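Local coordinates for DUF3829 domain-containing protein (Bacteroides thetaiotaomicron, PDB 3RH3), which is of unknown function, an all-alpha protein that pairs a DUF6845 domain with a DUF3829-like C-terminal domain and is probably made as a lipoprotein, at residues L42-Q47 and N104-Y109; S16-Y21 and E148-E153. All blocks are in the same frame, centred on the assembly; numbering follows the deposited sequence.

Contact 1: residues L42-Q47 and N104-Y109; sequences LGYMEQ and NKFLAY. With EDO (1,2-ethanediol), chain D.
A selenomethionine, M45, lies over one face of the F106 ring along nearly its whole length. Its CG sits 3.7 Å from the centroid of the F106 ring, only 11° off the ring normal, a CH-pi contact. M45 SE is above the same face but further off, 4.9 Å from the F106 ring centroid. The chain bends at chi3 (78°), which brings M45 CE to 3.7 Å from F106 CD1. At the far end the ring reaches the M45 backbone, with F106 CZ 3.4 Å from M45 CA. With CG anti to the backbone N (chi1 171°) and CB directed toward the 42-47 segment, the F106 ring is carried across to M45. The Y44 ring has F106 CE2 near its plane, at its edge. Y44 CE1 also meets L107 CD2 at 3.6 Å, where the two side chains cross at about a right angle. Replacing F106 with alanine would probably open a gap beneath M45 and leave its selenium-bearing end free to turn. Beyond the pair, M45 touches N125 and F106 touches T118, both on helix 115-154. This is a Met-aromatic contact between near-parallel segments of helices 35-46 and 79-111, packed in an all-alpha helical bundle.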
loop_
_atom_site.group_PDB
_atom_site.type_symbol
_atom_site.label_atom_id
_atom_site.label_comp_id
_atom_site.label_asym_id
_atom_site.label_seq_id
_atom_site.Cartn_x
_atom_site.Cartn_y
_atom_site.Cartn_z
ATOM N N LEU A 42 6.769 3.327 17.080
ATOM C CA LEU A 42 8.226 3.500 16.926
ATOM C C LEU A 42 8.652 4.858 17.477
ATOM O O LEU A 42 9.675 4.946 18.163
ATOM C CB LEU A 42 8.678 3.365 15.454
ATOM C CG LEU A 42 8.658 1.963 14.838
ATOM C CD1 LEU A 42 8.907 2.030 13.332
ATOM C CD2 LEU A 42 9.666 1.031 15.525
ATOM N N GLY A 43 7.832 5.879 17.206
ATOM C CA GLY A 43 8.030 7.240 17.686
ATOM C C GLY A 43 8.033 7.291 19.198
ATOM O O GLY A 43 8.934 7.896 19.790
ATOM N N TYR A 44 7.061 6.585 19.833
ATOM C CA TYR A 44 6.952 6.507 21.287
ATOM C C TYR A 44 8.213 5.877 21.885
ATOM O O TYR A 44 8.744 6.391 22.871
ATOM C CB TYR A 44 5.697 5.722 21.715
ATOM C CG TYR A 44 5.427 5.803 23.205
ATOM C CD1 TYR A 44 6.008 4.898 24.092
ATOM C CD2 TYR A 44 4.614 6.803 23.733
ATOM C CE1 TYR A 44 5.786 4.987 25.465
ATOM C CE2 TYR A 44 4.382 6.900 25.106
ATOM C CZ TYR A 44 4.962 5.982 25.968
ATOM O OH TYR A 44 4.736 6.082 27.324
HETATM N N MSE A 45 8.705 4.788 21.264
HETATM C CA MSE A 45 9.880 4.033 21.712
HETATM C C MSE A 45 11.210 4.774 21.526
HETATM O O MSE A 45 12.230 4.325 22.058
HETATM C CB MSE A 45 9.947 2.686 21.011
HETATM C CG MSE A 45 8.793 1.778 21.388
HETATM SE SE MSE A 45 8.791 0.213 20.288
HETATM C CE MSE A 45 10.197 -0.808 21.151
ATOM N N GLU A 46 11.202 5.888 20.779
ATOM C CA GLU A 46 12.376 6.726 20.544
ATOM C C GLU A 46 12.501 7.800 21.610
ATOM O O GLU A 46 13.619 8.238 21.903
ATOM C CB GLU A 46 12.295 7.394 19.173
ATOM C CG GLU A 46 12.564 6.458 18.011
ATOM C CD GLU A 46 12.233 7.024 16.644
ATOM O OE1 GLU A 46 11.472 8.017 16.573
ATOM O OE2 GLU A 46 12.732 6.469 15.639
ATOM N N GLN A 47 11.343 8.235 22.172
ATOM C CA GLN A 47 11.230 9.293 23.179
ATOM C C GLN A 47 12.127 8.999 24.381
ATOM O O GLN A 47 11.920 8.021 25.109
ATOM C CB GLN A 47 9.764 9.535 23.625
ATOM C CG GLN A 47 8.750 9.765 22.489
ATOM C CD GLN A 47 8.984 11.013 21.666
ATOM O OE1 GLN A 47 8.530 12.107 22.016
ATOM N NE2 GLN A 47 9.645 10.867 20.522
ATOM N N ASN A 104 4.882 -3.789 24.353
ATOM C CA ASN A 104 4.372 -3.964 25.721
ATOM C C ASN A 104 5.517 -4.347 26.696
ATOM O O ASN A 104 5.499 -3.913 27.860
ATOM C CB ASN A 104 3.230 -4.984 25.763
ATOM C CG ASN A 104 1.906 -4.437 25.264
ATOM O OD1 ASN A 104 1.523 -3.286 25.529
ATOM N ND2 ASN A 104 1.150 -5.269 24.564
ATOM N N LYS A 105 6.521 -5.119 26.202
ATOM C CA LYS A 105 7.726 -5.500 26.948
ATOM C C LYS A 105 8.574 -4.244 27.203
ATOM O O LYS A 105 9.070 -4.050 28.318
ATOM C CB LYS A 105 8.532 -6.567 26.189
ATOM N N PHE A 106 8.664 -3.361 26.188
ATOM C CA PHE A 106 9.376 -2.082 26.229
ATOM C C PHE A 106 8.836 -1.170 27.360
ATOM O O PHE A 106 9.644 -0.573 28.078
ATOM C CB PHE A 106 9.285 -1.368 24.860
ATOM C CG PHE A 106 9.804 0.052 24.818
ATOM C CD1 PHE A 106 11.136 0.315 24.517
ATOM C CD2 PHE A 106 8.956 1.130 25.063
ATOM C CE1 PHE A 106 11.613 1.625 24.473
ATOM C CE2 PHE A 106 9.439 2.437 25.044
ATOM C CZ PHE A 106 10.766 2.675 24.757
ATOM N N LEU A 107 7.485 -1.054 27.492
ATOM C CA LEU A 107 6.803 -0.219 28.490
ATOM C C LEU A 107 7.141 -0.665 29.917
ATOM O O LEU A 107 7.291 0.177 30.809
ATOM C CB LEU A 107 5.275 -0.232 28.287
ATOM C CG LEU A 107 4.720 0.226 26.929
ATOM C CD1 LEU A 107 3.263 -0.167 26.781
ATOM C CD2 LEU A 107 4.886 1.723 26.727
ATOM N N ALA A 108 7.270 -1.989 30.119
ATOM C CA ALA A 108 7.627 -2.601 31.393
ATOM C C ALA A 108 9.112 -2.359 31.706
ATOM O O ALA A 108 9.449 -2.037 32.849
ATOM C CB ALA A 108 7.324 -4.089 31.355
ATOM N N TYR A 109 9.990 -2.491 30.682
ATOM C CA TYR A 109 11.439 -2.282 30.798
ATOM C C TYR A 109 11.793 -0.797 31.018
ATOM O O TYR A 109 12.730 -0.514 31.771
ATOM C CB TYR A 109 12.184 -2.827 29.562
ATOM C CG TYR A 109 12.515 -4.305 29.623
ATOM C CD1 TYR A 109 13.418 -4.798 30.560
ATOM C CD2 TYR A 109 11.977 -5.199 28.703
ATOM C CE1 TYR A 109 13.740 -6.155 30.612
ATOM C CE2 TYR A 109 12.293 -6.559 28.742
ATOM C CZ TYR A 109 13.178 -7.032 29.697
ATOM O OH TYR A 109 13.501 -8.369 29.742
HETATM C C1 EDO D . 12.989 8.595 12.184
HETATM O O1 EDO D . 13.273 7.252 12.614
HETATM C C2 EDO D . 12.192 8.626 10.877
HETATM O O2 EDO D . 12.903 8.167 9.699
#

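Contact 2: residues S16-Y21 and E148-E153; sequences SKVINY and EQAESE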
loop_
_atom_site.group_PDB
_atom_site.type_symbol
_atom_site.label_atom_id
_atom_site.label_comp_id
_atom_site.label_asym_id
_atom_site.label_seq_id
_atom_site.Cartn_x
_atom_site.Cartn_y
_atom_site.Cartn_z
ATOM N N SER A 16 -15.549 -11.247 -10.023
ATOM C CA SER A 16 -16.087 -10.412 -8.950
ATOM C C SER A 16 -15.644 -10.922 -7.564
ATOM O O SER A 16 -15.546 -10.126 -6.637
ATOM C CB SER A 16 -17.602 -10.287 -9.046
ATOM O OG SER A 16 -18.241 -11.546 -8.961
ATOM N N LYS A 17 -15.298 -12.218 -7.446
ATOM C CA LYS A 17 -14.803 -12.810 -6.200
ATOM C C LYS A 17 -13.346 -12.387 -5.996
ATOM O O LYS A 17 -12.938 -12.164 -4.868
ATOM C CB LYS A 17 -14.985 -14.334 -6.205
ATOM C CG LYS A 17 -16.376 -14.741 -5.736
ATOM C CD LYS A 17 -16.726 -16.132 -6.193
ATOM C CE LYS A 17 -18.199 -16.438 -6.065
ATOM N N VAL A 18 -12.592 -12.188 -7.086
ATOM C CA VAL A 18 -11.210 -11.671 -7.061
ATOM C C VAL A 18 -11.242 -10.198 -6.556
ATOM O O VAL A 18 -10.440 -9.816 -5.699
ATOM C CB VAL A 18 -10.522 -11.792 -8.456
ATOM C CG1 VAL A 18 -9.248 -10.943 -8.531
ATOM C CG2 VAL A 18 -10.212 -13.249 -8.791
ATOM N N ILE A 19 -12.178 -9.389 -7.084
ATOM C CA ILE A 19 -12.348 -7.980 -6.718
ATOM C C ILE A 19 -12.732 -7.883 -5.238
ATOM O O ILE A 19 -12.100 -7.109 -4.511
ATOM C CB ILE A 19 -13.379 -7.273 -7.664
ATOM C CG1 ILE A 19 -12.918 -7.273 -9.151
ATOM C CG2 ILE A 19 -13.713 -5.832 -7.205
ATOM C CD1 ILE A 19 -11.516 -6.749 -9.403
ATOM N N ASN A 20 -13.741 -8.683 -4.796
ATOM C CA ASN A 20 -14.176 -8.697 -3.401
ATOM C C ASN A 20 -13.025 -9.127 -2.473
ATOM O O ASN A 20 -12.879 -8.573 -1.387
ATOM C CB ASN A 20 -15.394 -9.601 -3.196
ATOM C CG ASN A 20 -15.658 -9.865 -1.734
ATOM O OD1 ASN A 20 -15.737 -8.935 -0.919
ATOM N ND2 ASN A 20 -15.686 -11.129 -1.342
ATOM N N TYR A 21 -12.209 -10.119 -2.891
ATOM C CA TYR A 21 -11.078 -10.546 -2.080
ATOM C C TYR A 21 -10.097 -9.374 -1.905
ATOM O O TYR A 21 -9.630 -9.123 -0.780
ATOM C CB TYR A 21 -10.356 -11.765 -2.694
ATOM C CG TYR A 21 -9.281 -12.275 -1.769
ATOM C CD1 TYR A 21 -9.583 -13.169 -0.747
ATOM C CD2 TYR A 21 -7.987 -11.765 -1.825
ATOM C CE1 TYR A 21 -8.598 -13.632 0.123
ATOM C CE2 TYR A 21 -7.002 -12.191 -0.935
ATOM C CZ TYR A 21 -7.314 -13.128 0.036
ATOM O OH TYR A 21 -6.354 -13.569 0.907
ATOM N N GLU A 148 -6.467 -6.665 -11.807
ATOM C CA GLU A 148 -6.383 -6.043 -13.132
ATOM C C GLU A 148 -7.092 -6.900 -14.196
ATOM O O GLU A 148 -7.904 -6.380 -14.942
ATOM C CB GLU A 148 -4.907 -5.827 -13.512
ATOM C CG GLU A 148 -4.632 -4.833 -14.626
ATOM C CD GLU A 148 -3.162 -4.532 -14.860
ATOM O OE1 GLU A 148 -2.411 -4.365 -13.870
ATOM O OE2 GLU A 148 -2.771 -4.420 -16.045
ATOM N N GLN A 149 -6.786 -8.199 -14.251
ATOM C CA GLN A 149 -7.396 -9.149 -15.170
ATOM C C GLN A 149 -8.911 -9.236 -14.903
ATOM O O GLN A 149 -9.696 -9.256 -15.853
ATOM C CB GLN A 149 -6.725 -10.528 -15.025
ATOM C CG GLN A 149 -7.201 -11.593 -16.022
ATOM C CD GLN A 149 -6.953 -11.223 -17.472
ATOM O OE1 GLN A 149 -5.839 -10.853 -17.865
ATOM N NE2 GLN A 149 -7.991 -11.319 -18.297
ATOM N N ALA A 150 -9.314 -9.263 -13.619
ATOM C CA ALA A 150 -10.727 -9.321 -13.246
ATOM C C ALA A 150 -11.447 -8.045 -13.672
ATOM O O ALA A 150 -12.550 -8.127 -14.218
ATOM C CB ALA A 150 -10.876 -9.542 -11.749
ATOM N N GLU A 151 -10.812 -6.868 -13.464
ATOM C CA GLU A 151 -11.398 -5.597 -13.870
ATOM C C GLU A 151 -11.529 -5.525 -15.388
ATOM O O GLU A 151 -12.569 -5.112 -15.861
ATOM C CB GLU A 151 -10.625 -4.385 -13.324
ATOM C CG GLU A 151 -11.045 -3.965 -11.917
ATOM C CD GLU A 151 -12.428 -3.351 -11.713
ATOM O OE1 GLU A 151 -13.440 -3.947 -12.157
ATOM O OE2 GLU A 151 -12.505 -2.308 -11.025
ATOM N N SER A 152 -10.535 -5.994 -16.141
ATOM C CA SER A 152 -10.581 -5.984 -17.604
ATOM C C SER A 152 -11.787 -6.775 -18.144
ATOM O O SER A 152 -12.344 -6.412 -19.182
ATOM C CB SER A 152 -9.284 -6.537 -18.180
ATOM O OG SER A 152 -9.385 -6.682 -19.586
ATOM N N GLU A 153 -12.193 -7.835 -17.421
ATOM C CA GLU A 153 -13.322 -8.694 -17.776
ATOM C C GLU A 153 -14.654 -8.051 -17.409
ATOM O O GLU A 153 -15.601 -8.118 -18.199
ATOM C CB GLU A 153 -13.190 -10.064 -17.090
ATOM C CG GLU A 153 -12.150 -10.956 -17.744
ATOM C CD GLU A 153 -11.636 -12.105 -16.895
ATOM O OE1 GLU A 153 -12.455 -12.757 -16.206
ATOM O OE2 GLU A 153 -10.412 -12.372 -16.950
#
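I19 and V18 reach from helix 10-32 onto the single methyl of A150, which points toward them. I19 comes nearest, with its CD1 3.7 Å from A150 CB. V18 meets the same methyl with CG1, at 3.9 Å from A150 CB. The small A150 thus takes two branched side chains on one carbon, and the axes of the short helical segments come within 8.7 Å. V18 holds CG1 anti to its backbone N, and this is the branch that meets A150.

I19 also touches a second residue. Its CD1 lies 3.8 Å from CG of E151, and the two side chains cross at about a right angle. E151 touches with its CG methylene. The bend at chi2 (-69°) keeps its carboxylate near I19. The carboxylate also has a long, weak ion pair with R168.

The contact is wholly apolar. Beside it, one polar pair lies within the 148-153 segment. Q149 NE2 donates to E153 OE2 at 3.0 Å, nearly straight at 168°. The acceptor lies in the amide plane of Q149 and uses the anti lone pair of OE2. This bond spans one helical turn.

The segments run at 131° to each other, so they cross steeply and meet over a short patch. I19 extends the patch along helix 115-154 to T147 and L154. V18 also packs on F77, in the loop before helix 79-111. On another side of helix 115-154, E148 and S152 touch M165 of helix 161-181.

In the fold
Both contacts join helices of the DUF6845 range and both are partly buried. They lie on opposite sides of the chain's centre, with centres about 42 Å apart and nearest atoms about 25 Å apart. Contact 1 is nested inside the chain loop closed by contact 2. Helix 115-154 links them: it supplies one side of contact 2 and also touches M45 and F106 of contact 1. Each pairs buried residues with more exposed ones, but contact 1 lies further out, about 26 Å from the chain's centre against 18 Å. Contact 1 rests on aromatic and selenium packing between nearly parallel segments. Contact 2 packs branched aliphatics on an alanine methyl and a glutamate methylene where segments cross steeply.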